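Local coordinates for cytoplasmic protein (Cryptococcus neoformans var. grubii serotype A, PDB 7LPO) that probably hydrolyses the beta-glucosidic bond of steryl glucosides, acting as a sterylglucosidase of glycoside hydrolase family 5, at residues 493-497 with 554-558; 516-522 with 566-571; 276-282 with 381-387. All blocks are in the same frame, centred on the assembly; numbering follows the deposited sequence.

Contact 1: 493-497 with 554-558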
loop_
_atom_site.group_PDB
_atom_site.type_symbol
_atom_site.label_atom_id
_atom_site.label_comp_id
_atom_site.label_asym_id
_atom_site.label_seq_id
_atom_site.Cartn_x
_atom_site.Cartn_y
_atom_site.Cartn_z
ATOM N N ILE A 493 19.488 6.847 -13.583
ATOM C CA ILE A 493 18.337 6.099 -13.091
ATOM C C ILE A 493 17.807 6.735 -11.815
ATOM O O ILE A 493 16.601 6.954 -11.665
ATOM C CB ILE A 493 18.702 4.620 -12.877
ATOM C CG1 ILE A 493 18.911 3.925 -14.230
ATOM C CG2 ILE A 493 17.611 3.914 -12.078
ATOM C CD1 ILE A 493 19.521 2.523 -14.135
ATOM N N ARG A 494 18.705 7.065 -10.887
ATOM C CA ARG A 494 18.290 7.672 -9.626
ATOM C C ARG A 494 17.589 9.003 -9.861
ATOM O O ARG A 494 16.540 9.279 -9.265
ATOM C CB ARG A 494 19.508 7.855 -8.722
ATOM C CG ARG A 494 20.036 6.545 -8.164
ATOM C CD ARG A 494 21.430 6.688 -7.599
ATOM N NE ARG A 494 21.474 7.577 -6.441
ATOM C CZ ARG A 494 21.376 7.177 -5.175
ATOM N NH1 ARG A 494 21.219 5.886 -4.882
ATOM N NH2 ARG A 494 21.449 8.070 -4.194
ATOM N N LYS A 495 18.161 9.844 -10.725
ATOM C CA LYS A 495 17.556 11.144 -10.994
ATOM C C LYS A 495 16.179 10.982 -11.616
ATOM O O LYS A 495 15.256 11.748 -11.316
ATOM C CB LYS A 495 18.468 11.954 -11.911
ATOM C CG LYS A 495 17.991 13.372 -12.187
ATOM C CD LYS A 495 19.032 14.143 -13.004
ATOM C CE LYS A 495 18.574 15.565 -13.327
ATOM N NZ LYS A 495 18.765 15.893 -14.779
ATOM N N MET A 496 16.020 9.979 -12.477
ATOM C CA MET A 496 14.739 9.757 -13.132
ATOM C C MET A 496 13.672 9.332 -12.129
ATOM O O MET A 496 12.551 9.856 -12.153
ATOM C CB MET A 496 14.915 8.712 -14.232
ATOM C CG MET A 496 13.676 8.449 -15.041
ATOM S SD MET A 496 12.786 7.064 -14.347
ATOM C CE MET A 496 13.842 5.704 -14.855
ATOM N N ILE A 497 14.012 8.414 -11.217
ATOM C CA ILE A 497 13.034 7.957 -10.236
ATOM C C ILE A 497 12.687 9.079 -9.269
ATOM O O ILE A 497 11.525 9.252 -8.886
ATOM C CB ILE A 497 13.545 6.694 -9.515
ATOM C CG1 ILE A 497 13.797 5.620 -10.570
ATOM C CG2 ILE A 497 12.542 6.235 -8.462
ATOM C CD1 ILE A 497 13.795 4.215 -10.067
ATOM N N ASP A 554 18.284 2.046 -2.033
ATOM C CA ASP A 554 18.822 3.402 -1.904
ATOM C C ASP A 554 18.331 4.322 -3.016
ATOM O O ASP A 554 18.121 5.515 -2.778
ATOM C CB ASP A 554 20.353 3.334 -1.893
ATOM C CG ASP A 554 21.005 4.680 -1.654
ATOM O OD1 ASP A 554 20.568 5.422 -0.752
ATOM O OD2 ASP A 554 21.971 5.002 -2.374
ATOM N N CYS A 555 18.133 3.793 -4.226
ATOM C CA CYS A 555 17.549 4.591 -5.302
ATOM C C CYS A 555 16.116 5.005 -4.969
ATOM O O CYS A 555 15.738 6.174 -5.126
ATOM C CB CYS A 555 17.586 3.804 -6.609
ATOM S SG CYS A 555 16.693 4.601 -7.952
ATOM N N SER A 556 15.306 4.065 -4.483
ATOM C CA SER A 556 13.934 4.412 -4.129
ATOM C C SER A 556 13.898 5.380 -2.953
ATOM O O SER A 556 13.081 6.310 -2.936
ATOM C CB SER A 556 13.133 3.150 -3.809
ATOM O OG SER A 556 12.606 2.596 -4.998
ATOM N N MET A 557 14.769 5.181 -1.956
ATOM C CA MET A 557 14.792 6.089 -0.811
ATOM C C MET A 557 15.337 7.467 -1.198
ATOM O O MET A 557 14.832 8.498 -0.739
ATOM C CB MET A 557 15.625 5.482 0.317
ATOM C CG MET A 557 15.015 4.269 0.990
ATOM S SD MET A 557 13.409 4.628 1.740
ATOM C CE MET A 557 12.312 3.908 0.522
ATOM N N ASN A 558 16.388 7.508 -2.014
ATOM C CA ASN A 558 16.894 8.795 -2.487
ATOM C C ASN A 558 15.820 9.562 -3.243
ATOM O O ASN A 558 15.809 10.795 -3.226
ATOM C CB ASN A 558 18.123 8.583 -3.374
ATOM C CG ASN A 558 18.675 9.898 -3.955
ATOM O OD1 ASN A 558 19.213 10.733 -3.231
ATOM N ND2 ASN A 558 18.540 10.074 -5.263
HETATM O O HOH W 1 16.731 8.371 -6.650
HETATM O O HOH W 2 20.804 7.961 -1.185
#

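Contact 2: 516-522 with 566-571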
loop_
_atom_site.group_PDB
_atom_site.type_symbol
_atom_site.label_atom_id
_atom_site.label_comp_id
_atom_site.label_asym_id
_atom_site.label_seq_id
_atom_site.Cartn_x
_atom_site.Cartn_y
_atom_site.Cartn_z
ATOM N N PRO A 516 -0.064 18.163 2.619
ATOM C CA PRO A 516 1.130 17.312 2.557
ATOM C C PRO A 516 0.925 16.135 1.617
ATOM O O PRO A 516 -0.192 15.796 1.226
ATOM C CB PRO A 516 1.322 16.839 4.002
ATOM C CG PRO A 516 0.405 17.710 4.840
ATOM C CD PRO A 516 -0.721 18.117 3.931
ATOM N N THR A 517 2.043 15.518 1.249
ATOM C CA THR A 517 2.059 14.268 0.507
ATOM C C THR A 517 2.838 13.232 1.307
ATOM O O THR A 517 3.891 13.541 1.878
ATOM C CB THR A 517 2.696 14.431 -0.873
ATOM O OG1 THR A 517 2.033 15.470 -1.602
ATOM C CG2 THR A 517 2.605 13.115 -1.648
ATOM N N LEU A 518 2.328 12.002 1.344
ATOM C CA LEU A 518 3.006 10.907 2.019
ATOM C C LEU A 518 2.934 9.693 1.115
ATOM O O LEU A 518 1.847 9.318 0.671
ATOM C CB LEU A 518 2.366 10.629 3.375
ATOM C CG LEU A 518 2.976 9.572 4.294
ATOM C CD1 LEU A 518 2.504 9.779 5.730
ATOM C CD2 LEU A 518 2.599 8.192 3.826
ATOM N N VAL A 519 4.085 9.094 0.821
ATOM C CA VAL A 519 4.118 7.929 -0.059
ATOM C C VAL A 519 3.759 6.724 0.804
ATOM O O VAL A 519 4.601 6.183 1.524
ATOM C CB VAL A 519 5.472 7.756 -0.747
ATOM C CG1 VAL A 519 5.438 6.531 -1.637
ATOM C CG2 VAL A 519 5.829 9.007 -1.557
ATOM N N GLY A 520 2.495 6.303 0.735
ATOM C CA GLY A 520 1.997 5.308 1.671
ATOM C C GLY A 520 2.619 3.938 1.521
ATOM O O GLY A 520 2.607 3.155 2.477
ATOM N N GLU A 521 3.114 3.612 0.337
ATOM C CA GLU A 521 3.863 2.385 0.117
ATOM C C GLU A 521 5.004 2.654 -0.850
ATOM O O GLU A 521 4.813 3.304 -1.882
ATOM C CB GLU A 521 2.996 1.265 -0.464
ATOM C CG GLU A 521 1.863 0.792 0.401
ATOM C CD GLU A 521 1.180 -0.450 -0.182
ATOM O OE1 GLU A 521 1.778 -1.108 -1.071
ATOM O OE2 GLU A 521 0.041 -0.749 0.239
ATOM N N ILE A 522 6.178 2.119 -0.525
ATOM C CA ILE A 522 7.335 2.138 -1.415
ATOM C C ILE A 522 8.291 1.070 -0.911
ATOM O O ILE A 522 8.407 0.857 0.300
ATOM C CB ILE A 522 7.991 3.540 -1.470
ATOM C CG1 ILE A 522 9.220 3.534 -2.390
ATOM C CG2 ILE A 522 8.387 4.027 -0.088
ATOM C CD1 ILE A 522 9.655 4.916 -2.822
ATOM N N LEU A 566 10.027 13.966 1.136
ATOM C CA LEU A 566 8.705 13.385 1.306
ATOM C C LEU A 566 8.561 12.586 2.598
ATOM O O LEU A 566 9.530 12.062 3.158
ATOM C CB LEU A 566 8.378 12.469 0.124
ATOM C CG LEU A 566 7.838 13.119 -1.147
ATOM C CD1 LEU A 566 7.958 12.143 -2.315
ATOM C CD2 LEU A 566 6.396 13.554 -0.951
ATOM N N ASN A 567 7.321 12.519 3.069
ATOM C CA ASN A 567 6.910 11.534 4.051
ATOM C C ASN A 567 6.685 10.196 3.351
ATOM O O ASN A 567 6.299 10.146 2.175
ATOM C CB ASN A 567 5.625 11.987 4.750
ATOM C CG ASN A 567 5.701 13.415 5.259
ATOM O OD1 ASN A 567 6.424 13.721 6.209
ATOM N ND2 ASN A 567 4.947 14.299 4.629
ATOM N N TYR A 568 6.934 9.099 4.066
ATOM C CA TYR A 568 6.651 7.821 3.428
ATOM C C TYR A 568 6.622 6.676 4.425
ATOM O O TYR A 568 7.115 6.781 5.548
ATOM C CB TYR A 568 7.668 7.509 2.323
ATOM C CG TYR A 568 9.123 7.466 2.763
ATOM C CD1 TYR A 568 9.639 6.364 3.429
ATOM C CD2 TYR A 568 9.979 8.518 2.497
ATOM C CE1 TYR A 568 10.960 6.314 3.819
ATOM C CE2 TYR A 568 11.317 8.469 2.876
ATOM C CZ TYR A 568 11.793 7.369 3.537
ATOM O OH TYR A 568 13.111 7.323 3.921
ATOM N N ALA A 569 6.011 5.579 3.977
ATOM C CA ALA A 569 5.932 4.324 4.714
ATOM C C ALA A 569 6.456 3.230 3.793
ATOM O O ALA A 569 5.849 2.942 2.755
ATOM C CB ALA A 569 4.500 4.026 5.166
ATOM N N ILE A 570 7.587 2.642 4.174
ATOM C CA ILE A 570 8.172 1.552 3.410
ATOM C C ILE A 570 7.303 0.302 3.513
ATOM O O ILE A 570 6.843 -0.074 4.599
ATOM C CB ILE A 570 9.595 1.265 3.919
ATOM C CG1 ILE A 570 10.483 2.506 3.781
ATOM C CG2 ILE A 570 10.162 0.070 3.185
ATOM C CD1 ILE A 570 11.838 2.362 4.474
ATOM N N TRP A 571 7.082 -0.356 2.378
ATOM C CA TRP A 571 6.488 -1.690 2.341
ATOM C C TRP A 571 7.622 -2.712 2.269
ATOM O O TRP A 571 8.363 -2.731 1.280
ATOM C CB TRP A 571 5.547 -1.860 1.138
ATOM C CG TRP A 571 4.807 -3.166 1.213
ATOM C CD1 TRP A 571 5.232 -4.382 0.762
ATOM C CD2 TRP A 571 3.530 -3.392 1.827
ATOM N NE1 TRP A 571 4.305 -5.353 1.067
ATOM C CE2 TRP A 571 3.250 -4.773 1.721
ATOM C CE3 TRP A 571 2.601 -2.562 2.457
ATOM C CZ2 TRP A 571 2.072 -5.337 2.209
ATOM C CZ3 TRP A 571 1.435 -3.119 2.948
ATOM C CH2 TRP A 571 1.179 -4.495 2.822
#

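Contact 3: 276-282 with 381-387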
loop_
_atom_site.group_PDB
_atom_site.type_symbol
_atom_site.label_atom_id
_atom_site.label_comp_id
_atom_site.label_asym_id
_atom_site.label_seq_id
_atom_site.Cartn_x
_atom_site.Cartn_y
_atom_site.Cartn_z
ATOM N N LEU A 276 -14.486 -3.493 -14.642
ATOM C CA LEU A 276 -14.643 -3.225 -16.060
ATOM C C LEU A 276 -14.994 -1.774 -16.351
ATOM O O LEU A 276 -15.206 -1.425 -17.516
ATOM C CB LEU A 276 -15.714 -4.145 -16.632
ATOM C CG LEU A 276 -15.286 -5.613 -16.675
ATOM C CD1 LEU A 276 -16.458 -6.500 -17.011
ATOM C CD2 LEU A 276 -14.152 -5.797 -17.680
ATOM N N ILE A 277 -15.050 -0.924 -15.325
ATOM C CA ILE A 277 -15.514 0.444 -15.499
ATOM C C ILE A 277 -14.540 1.202 -16.386
ATOM O O ILE A 277 -13.332 1.246 -16.116
ATOM C CB ILE A 277 -15.655 1.144 -14.143
ATOM C CG1 ILE A 277 -16.715 0.475 -13.275
ATOM C CG2 ILE A 277 -15.997 2.597 -14.351
ATOM C CD1 ILE A 277 -16.559 0.810 -11.800
ATOM N N GLY A 278 -15.062 1.825 -17.434
ATOM C CA GLY A 278 -14.233 2.532 -18.380
ATOM C C GLY A 278 -13.670 1.680 -19.488
ATOM O O GLY A 278 -12.952 2.208 -20.341
ATOM N N CYS A 279 -13.964 0.382 -19.509
ATOM C CA CYS A 279 -13.484 -0.449 -20.603
ATOM C C CYS A 279 -14.039 0.085 -21.913
ATOM O O CYS A 279 -15.250 0.277 -22.050
ATOM C CB CYS A 279 -13.902 -1.906 -20.414
ATOM S SG CYS A 279 -13.230 -2.983 -21.724
ATOM N N LYS A 280 -13.149 0.344 -22.869
ATOM C CA LYS A 280 -13.573 0.899 -24.149
ATOM C C LYS A 280 -14.094 -0.177 -25.091
ATOM O O LYS A 280 -14.971 0.096 -25.915
ATOM C CB LYS A 280 -12.409 1.648 -24.806
ATOM C CG LYS A 280 -11.840 2.775 -23.958
ATOM C CD LYS A 280 -12.832 3.919 -23.821
ATOM C CE LYS A 280 -12.324 4.993 -22.856
ATOM N NZ LYS A 280 -12.981 4.903 -21.509
ATOM N N ASP A 281 -13.582 -1.399 -24.977
ATOM C CA ASP A 281 -13.889 -2.454 -25.936
ATOM C C ASP A 281 -13.657 -3.787 -25.237
ATOM O O ASP A 281 -12.510 -4.166 -24.978
ATOM C CB ASP A 281 -13.019 -2.307 -27.179
ATOM C CG ASP A 281 -13.429 -3.236 -28.300
ATOM O OD1 ASP A 281 -14.283 -4.114 -28.072
ATOM O OD2 ASP A 281 -12.887 -3.084 -29.419
ATOM N N LEU A 282 -14.740 -4.490 -24.931
ATOM C CA LEU A 282 -14.639 -5.739 -24.194
ATOM C C LEU A 282 -14.001 -6.861 -25.002
ATOM O O LEU A 282 -13.762 -7.943 -24.450
ATOM C CB LEU A 282 -16.032 -6.158 -23.731
ATOM C CG LEU A 282 -16.634 -5.263 -22.644
ATOM C CD1 LEU A 282 -18.130 -5.454 -22.564
ATOM C CD2 LEU A 282 -15.982 -5.551 -21.307
ATOM N N LEU A 381 -20.576 -10.542 -28.791
ATOM C CA LEU A 381 -20.483 -9.328 -27.992
ATOM C C LEU A 381 -21.501 -8.334 -28.523
ATOM O O LEU A 381 -21.391 -7.878 -29.665
ATOM C CB LEU A 381 -19.072 -8.758 -28.071
ATOM C CG LEU A 381 -18.706 -7.605 -27.148
ATOM C CD1 LEU A 381 -18.955 -7.952 -25.700
ATOM C CD2 LEU A 381 -17.231 -7.231 -27.396
ATOM N N LEU A 382 -22.506 -8.014 -27.714
ATOM C CA LEU A 382 -23.588 -7.149 -28.164
ATOM C C LEU A 382 -23.345 -5.678 -27.854
ATOM O O LEU A 382 -23.806 -4.810 -28.607
ATOM C CB LEU A 382 -24.906 -7.576 -27.519
ATOM C CG LEU A 382 -25.463 -8.947 -27.888
ATOM C CD1 LEU A 382 -26.745 -9.189 -27.106
ATOM C CD2 LEU A 382 -25.727 -9.072 -29.377
ATOM N N ARG A 383 -22.634 -5.373 -26.768
ATOM C CA ARG A 383 -22.386 -3.992 -26.345
ATOM C C ARG A 383 -20.927 -3.870 -25.934
ATOM O O ARG A 383 -20.596 -3.750 -24.749
ATOM C CB ARG A 383 -23.333 -3.593 -25.211
ATOM C CG ARG A 383 -24.825 -3.686 -25.584
ATOM C CD ARG A 383 -25.750 -3.195 -24.447
ATOM N NE ARG A 383 -25.638 -1.750 -24.239
ATOM C CZ ARG A 383 -26.413 -1.036 -23.422
ATOM N NH1 ARG A 383 -27.379 -1.621 -22.725
ATOM N NH2 ARG A 383 -26.222 0.272 -23.300
ATOM N N PRO A 384 -20.019 -3.876 -26.905
ATOM C CA PRO A 384 -18.586 -3.829 -26.558
ATOM C C PRO A 384 -18.193 -2.629 -25.701
ATOM O O PRO A 384 -17.237 -2.725 -24.918
ATOM C CB PRO A 384 -17.878 -3.790 -27.924
ATOM C CG PRO A 384 -18.935 -4.145 -28.952
ATOM C CD PRO A 384 -20.276 -3.821 -28.357
ATOM N N ASP A 385 -18.890 -1.503 -25.825
ATOM C CA ASP A 385 -18.571 -0.292 -25.078
ATOM C C ASP A 385 -19.472 -0.090 -23.861
ATOM O O ASP A 385 -19.473 0.996 -23.273
ATOM C CB ASP A 385 -18.671 0.923 -25.999
ATOM C CG ASP A 385 -20.085 1.145 -26.508
ATOM O OD1 ASP A 385 -20.865 0.164 -26.576
ATOM O OD2 ASP A 385 -20.421 2.300 -26.838
ATOM N N TYR A 386 -20.219 -1.115 -23.465
ATOM C CA TYR A 386 -21.183 -1.041 -22.372
ATOM C C TYR A 386 -20.676 -0.275 -21.159
ATOM O O TYR A 386 -21.415 0.534 -20.584
ATOM C CB TYR A 386 -21.564 -2.463 -21.958
ATOM C CG TYR A 386 -22.592 -2.580 -20.864
ATOM C CD1 TYR A 386 -23.927 -2.261 -21.104
ATOM C CD2 TYR A 386 -22.247 -3.044 -19.601
ATOM C CE1 TYR A 386 -24.886 -2.380 -20.107
ATOM C CE2 TYR A 386 -23.210 -3.173 -18.599
ATOM C CZ TYR A 386 -24.517 -2.834 -18.865
ATOM O OH TYR A 386 -25.460 -2.948 -17.884
ATOM N N PHE A 387 -19.430 -0.531 -20.760
ATOM C CA PHE A 387 -18.893 0.022 -19.523
ATOM C C PHE A 387 -18.184 1.363 -19.706
ATOM O O PHE A 387 -17.747 1.955 -18.715
ATOM C CB PHE A 387 -17.924 -0.975 -18.889
ATOM C CG PHE A 387 -18.556 -2.282 -18.489
ATOM C CD1 PHE A 387 -19.227 -2.409 -17.281
ATOM C CD2 PHE A 387 -18.456 -3.395 -19.308
ATOM C CE1 PHE A 387 -19.794 -3.637 -16.899
ATOM C CE2 PHE A 387 -19.016 -4.616 -18.934
ATOM C CZ PHE A 387 -19.679 -4.734 -17.720
HETATM O O HOH W 3 -17.146 -1.853 -22.317
#

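Contact 1: 493-497 with 554-558
Arg494 NH1 donates to Asp554 OD2 over 2.8 Å at an N-H...O angle of 149°, a salt bridge joining two helices of like sense. The carboxylate has a second cationic partner, Arg667, at OD1; a water also donates to Asp554 OD1 (2.6 Å) and accepts from Arg494 NH2 (3.1 Å). Another water links both backbones and the Asn558 side chain, donating to Arg494 O (2.8 Å) and Cys555 O (2.9 Å) and accepting from Asn558 ND2 (2.8 Å). Asn558 CB lies over one face of the guanidinium, while Asp554 OD2 meets its edge. Apolar packing centres on Cys555 SG, 3.6 Å from Ile497 CD1 and 4.3 Å from Ile493 CG2. The local axes approach to 8.8 Å at -42°, with the closest CA pair being Arg494 and Cys555 (5.4 Å). These are neighbouring outer helices of a TIM barrel, 490-512 and 547-559: Ile493 and Ile497 also touch Asn468 of strand 467-469, and Met557 packs on strands 518-522 and 567-570.

Contact 2: 516-522 with 566-571
Backbone hydrogen bonds define a parallel strand pair: Val519 N donates to Asn567 O (2.8 Å, 169°) and Ala569 N to Val519 O (2.9 Å, 164°). Beyond a corner at Gly520 the bond from Ile522 N to Ala569 O is weak (3.4 Å, 124°), but Trp571 N reaches Ile522 O at 2.7 Å. A side-chain bond, Asn567 ND2 to Thr517 O (3.0 Å), prolongs the pairing at its start, while Asn567 OD1 bonds Leu38 N on the next strand. CA-H...O contacts supplement these, as from Tyr568 CA to Val519 O (3.2 Å). Among apolar contacts, Val519 CG2 meets Leu566 CD1 at 3.9 Å and Val519 CB meets Tyr568 CB at 3.8 Å. Glu521 CD lies 3.7 Å from Trp571 CE3; its carboxylate salt-bridges Arg100 and hydrogen-bonds Tyr454 OH and a bound Tris, probably from the crystallisation liquor, a position consistent with the family nucleophile at the end of the seventh barrel strand. Strands 518-522 and 567-570 are the seventh and eighth of the barrel; strand 35-43 flanks the latter and closes the ring, and Leu501 of helix 490-512 and Met557 of helix 547-559 cover the outer face at Val519 and Tyr568.

Contact 3: 276-282 with 381-387
Leu381 opens the contact with its side chain, CD1 of Leu381 standing 4.0 Å from Leu282 CB. Arg383 starts a type I turn, closed by the bond from Tyr386 N to Arg383 O (3.0 Å). Pro384, second in the turn, supplies the carbonyl that receives Leu282 N at 3.1 Å and 148°, with a CA-H...O contact from Asp281 CA to Pro384 O at 3.5 Å. Its ring also meets the other loop, Pro384 CB being 3.6 Å from Asp281 OD1, an oxygen that itself accepts from Ala283 N. Asp385 CA still lies 3.7 Å from Lys280 O. Tyr386 OH is hydrogen-bonded to the backbone O of Tyr221. Phe387 has the largest covered area of any residue in the contact, 132 Å². Leu276 CB sits 3.8 Å from the Phe387 ring centroid and 6° off the normal, a CH-pi contact over the face, whereas Leu282 CD1 lies at the edge, 3.8 Å from Phe387 CE2; outside the two segments, Trp368 meets the ring edge-to-face and Tyr221 also packs against it. Phe387 O accepts from Gly278 N (3.0 Å, 153°). Gly278 is the third residue of the type II turn Leu276 to Cys279, with phi near 86°, where a CB would clash with Ile277 O. A water donates to Cys279 O (2.9 Å) and Pro384 O (2.7 Å) and accepts from Phe387 N (3.1 Å). Two irregular loops are thus joined without strand pairing: the direct hydrogen bonds are backbone to backbone and independent of side-chain type, unlike the turn at Gly278 and the apolar packing on Phe387 and between Leu282 and Leu381.

In the fold
Contact 3 comes first along the chain and is complete before the others begin; its centre lies about 29 Å from that of the chain, 38 Å from that of contact 1 and 35 Å from that of contact 2. It closes a 98-residue span within the long connection between strands 263-267 and 424-427. Contacts 1 and 2 interleave, their segments alternating in sequence, and their centres are 14 Å apart. They share one beta-alpha-beta unit: strand 518-522, helix 547-559 and strand 567-570, with helix 490-512 leading into it. Met557 SD lies 3.5 Å from Tyr568 OH. The helices of contact 1 thus cover the outside of the wall formed in contact 2, whose strand 518-522 carries the Tris-bound Glu521.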